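PDB 2PYX: tryptophan halogenase from Shewanella frigidimarina, which probably acts as a flavin-dependent monooxygenase-type enzyme that binds FAD and is thought to halogenate tryptophan or a related substrate. Local coordinates for residues A[385-388]-A[389-392]. Sequence-based numbering, arbitrary orientation.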
ATOM      1  N   VAL A 385      -1.872 -23.565 -21.483  1.00 10.97           N
ATOM      2  CA  VAL A 385      -1.471 -22.175 -21.808  1.00 10.82           C
ATOM      3  C   VAL A 385      -1.106 -21.323 -20.597  1.00 11.71           C
ATOM      4  O   VAL A 385      -0.718 -20.152 -20.765  1.00 12.06           O
ATOM      5  CB  VAL A 385      -2.513 -21.448 -22.692  1.00 11.06           C
ATOM      6  CG1 VAL A 385      -2.832 -22.296 -23.945  1.00 14.13           C
ATOM      7  CG2 VAL A 385      -3.770 -21.115 -21.903  1.00 13.47           C
HETATM    8  N   MSE A 386      -1.195 -21.911 -19.402  1.00  9.55           N
HETATM    9  CA  MSE A 386      -0.997 -21.168 -18.155  1.00 10.52           C
HETATM   10  C   MSE A 386       0.353 -20.500 -18.101  1.00 10.72           C
HETATM   11  O   MSE A 386       0.457 -19.368 -17.607  1.00 11.23           O
HETATM   12  CB  MSE A 386      -1.145 -22.079 -16.945  1.00 10.06           C
HETATM   13  CG  MSE A 386      -0.911 -21.385 -15.628  1.00 11.13           C
HETATM   14 SE   MSE A 386      -1.259 -22.562 -14.123  0.75 11.13          SE
HETATM   15  CE  MSE A 386      -3.173 -22.948 -14.317  1.00 14.57           C
ATOM     16  N   ASP A 387       1.406 -21.160 -18.585  1.00  9.99           N
ATOM     17  CA  ASP A 387       2.758 -20.608 -18.435  1.00  9.84           C
ATOM     18  C   ASP A 387       2.966 -19.320 -19.238  1.00 10.18           C
ATOM     19  O   ASP A 387       3.805 -18.487 -18.872  1.00 10.51           O
ATOM     20  CB  ASP A 387       3.819 -21.614 -18.829  1.00 10.87           C
ATOM     21  CG  ASP A 387       3.950 -22.802 -17.862  1.00 14.13           C
ATOM     22  OD1 ASP A 387       3.216 -22.939 -16.855  1.00 15.29           O
ATOM     23  OD2 ASP A 387       4.845 -23.647 -18.162  1.00 20.65           O
ATOM     24  N   THR A 388       2.212 -19.119 -20.309  1.00 10.43           N
ATOM     25  CA  THR A 388       2.273 -17.877 -21.065  1.00  9.39           C
ATOM     26  C   THR A 388       1.759 -16.752 -20.210  1.00 10.65           C
ATOM     27  O   THR A 388       2.327 -15.658 -20.181  1.00 11.36           O
ATOM     28  CB  THR A 388       1.477 -17.980 -22.372  1.00 10.22           C
ATOM     29  OG1 THR A 388       2.079 -19.024 -23.147  1.00 11.94           O
ATOM     30  CG2 THR A 388       1.465 -16.709 -23.183  1.00 13.14           C
ATOM     31  N   ILE A 389       0.698 -17.042 -19.465  1.00  9.65           N
ATOM     32  CA  ILE A 389       0.115 -16.034 -18.591  1.00 10.37           C
ATOM     33  C   ILE A 389       0.995 -15.830 -17.357  1.00  8.86           C
ATOM     34  O   ILE A 389       1.280 -14.685 -16.980  1.00  8.56           O
ATOM     35  CB  ILE A 389      -1.323 -16.406 -18.205  1.00  9.59           C
ATOM     36  CG1 ILE A 389      -2.231 -16.260 -19.446  1.00 11.20           C
ATOM     37  CG2 ILE A 389      -1.811 -15.523 -17.084  1.00 10.80           C
ATOM     38  CD1 ILE A 389      -3.602 -16.949 -19.278  1.00 15.72           C
ATOM     39  N   SER A 390       1.489 -16.897 -16.742  1.00  7.56           N
ATOM     40  CA  SER A 390       2.303 -16.714 -15.554  1.00  7.15           C
ATOM     41  C   SER A 390       3.583 -15.979 -15.887  1.00  8.97           C
ATOM     42  O   SER A 390       4.069 -15.154 -15.087  1.00 10.17           O
ATOM     43  CB  SER A 390       2.593 -18.007 -14.859  1.00  9.77           C
ATOM     44  OG  SER A 390       3.301 -18.926 -15.639  1.00  9.78           O
ATOM     45  N   ALA A 391       4.145 -16.250 -17.068  1.00  9.62           N
ATOM     46  CA  ALA A 391       5.387 -15.548 -17.438  1.00  7.76           C
ATOM     47  C   ALA A 391       5.151 -14.034 -17.497  1.00  8.19           C
ATOM     48  O   ALA A 391       5.993 -13.244 -17.024  1.00  9.45           O
ATOM     49  CB  ALA A 391       5.912 -16.043 -18.748  1.00  9.09           C
ATOM     50  N   ARG A 392       4.054 -13.578 -18.102  1.00  8.77           N
ATOM     51  CA  ARG A 392       3.853 -12.133 -18.244  1.00  9.51           C
ATOM     52  C   ARG A 392       3.432 -11.498 -16.906  1.00  9.30           C
ATOM     53  O   ARG A 392       3.806 -10.360 -16.596  1.00 10.81           O
ATOM     54  CB  ARG A 392       2.908 -11.803 -19.404  1.00 12.99           C
ATOM     55  CG  ARG A 392       1.459 -12.187 -19.191  1.00 10.18           C
ATOM     56  CD  ARG A 392       0.782 -12.214 -20.591  1.00 11.75           C
ATOM     57  NE  ARG A 392      -0.652 -12.366 -20.536  1.00 11.69           N
ATOM     58  CZ  ARG A 392      -1.431 -12.511 -21.595  1.00 14.46           C
ATOM     59  NH1 ARG A 392      -0.886 -12.619 -22.788  1.00 13.21           N
ATOM     60  NH2 ARG A 392      -2.750 -12.600 -21.432  1.00 16.39           N
TER
HETATM   61  O   HOH W   1       2.959 -21.429 -14.703  1.00 16.71           O
HETATM   62  O   HOH W   2       5.945 -18.996 -16.541  1.00 22.94           O
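D387 and S390, three residues apart on one helix, are linked through two waters: their nearest side-chain atoms, D387 OD1 and S390 OG, stand 4.2 Å apart and are joined by a bridging water. This water donates a hydrogen bond to D387 OD1 at 2.6 Å and accepts one from S390 OG at 2.7 Å. A second water donates both to S390 OG, at 2.8 Å, and to the carbonyl oxygen of D387. A chi1 of 61° sets OG between the backbone N and the carbonyl carbon of S390, close to D387 O and CA, where both waters meet it. OD1 also pairs with R383, one turn earlier, in a salt bridge that would help hold the carboxylate in place.

The main-chain bonds illustrate the opening turns of an alpha-helix, here the long helix 383-413 of this member of the tryptophan halogenase family, whose sequence groups with the Rossmann-type nucleotide-binding proteins; the predicted substrate and flavin sites lie well away. S390 N reaches M386 O at 2.8 Å, and A391 N bonds to D387 O at 2.9 Å. The next link, R392 N to T388 O, is weak at 3.4 Å.

Van der Waals packing ties this end of the helix to W343 and to the loop before it. M386, a selenomethionine, I389 and S390 all touch W343 of strand 343-344, and I389 adds contacts with Q378 and P381. The aliphatic part of R392 runs past T388 O, with CG at 3.7 Å, before its extended chain carries NE to a hydrogen bond with Q378 OE1.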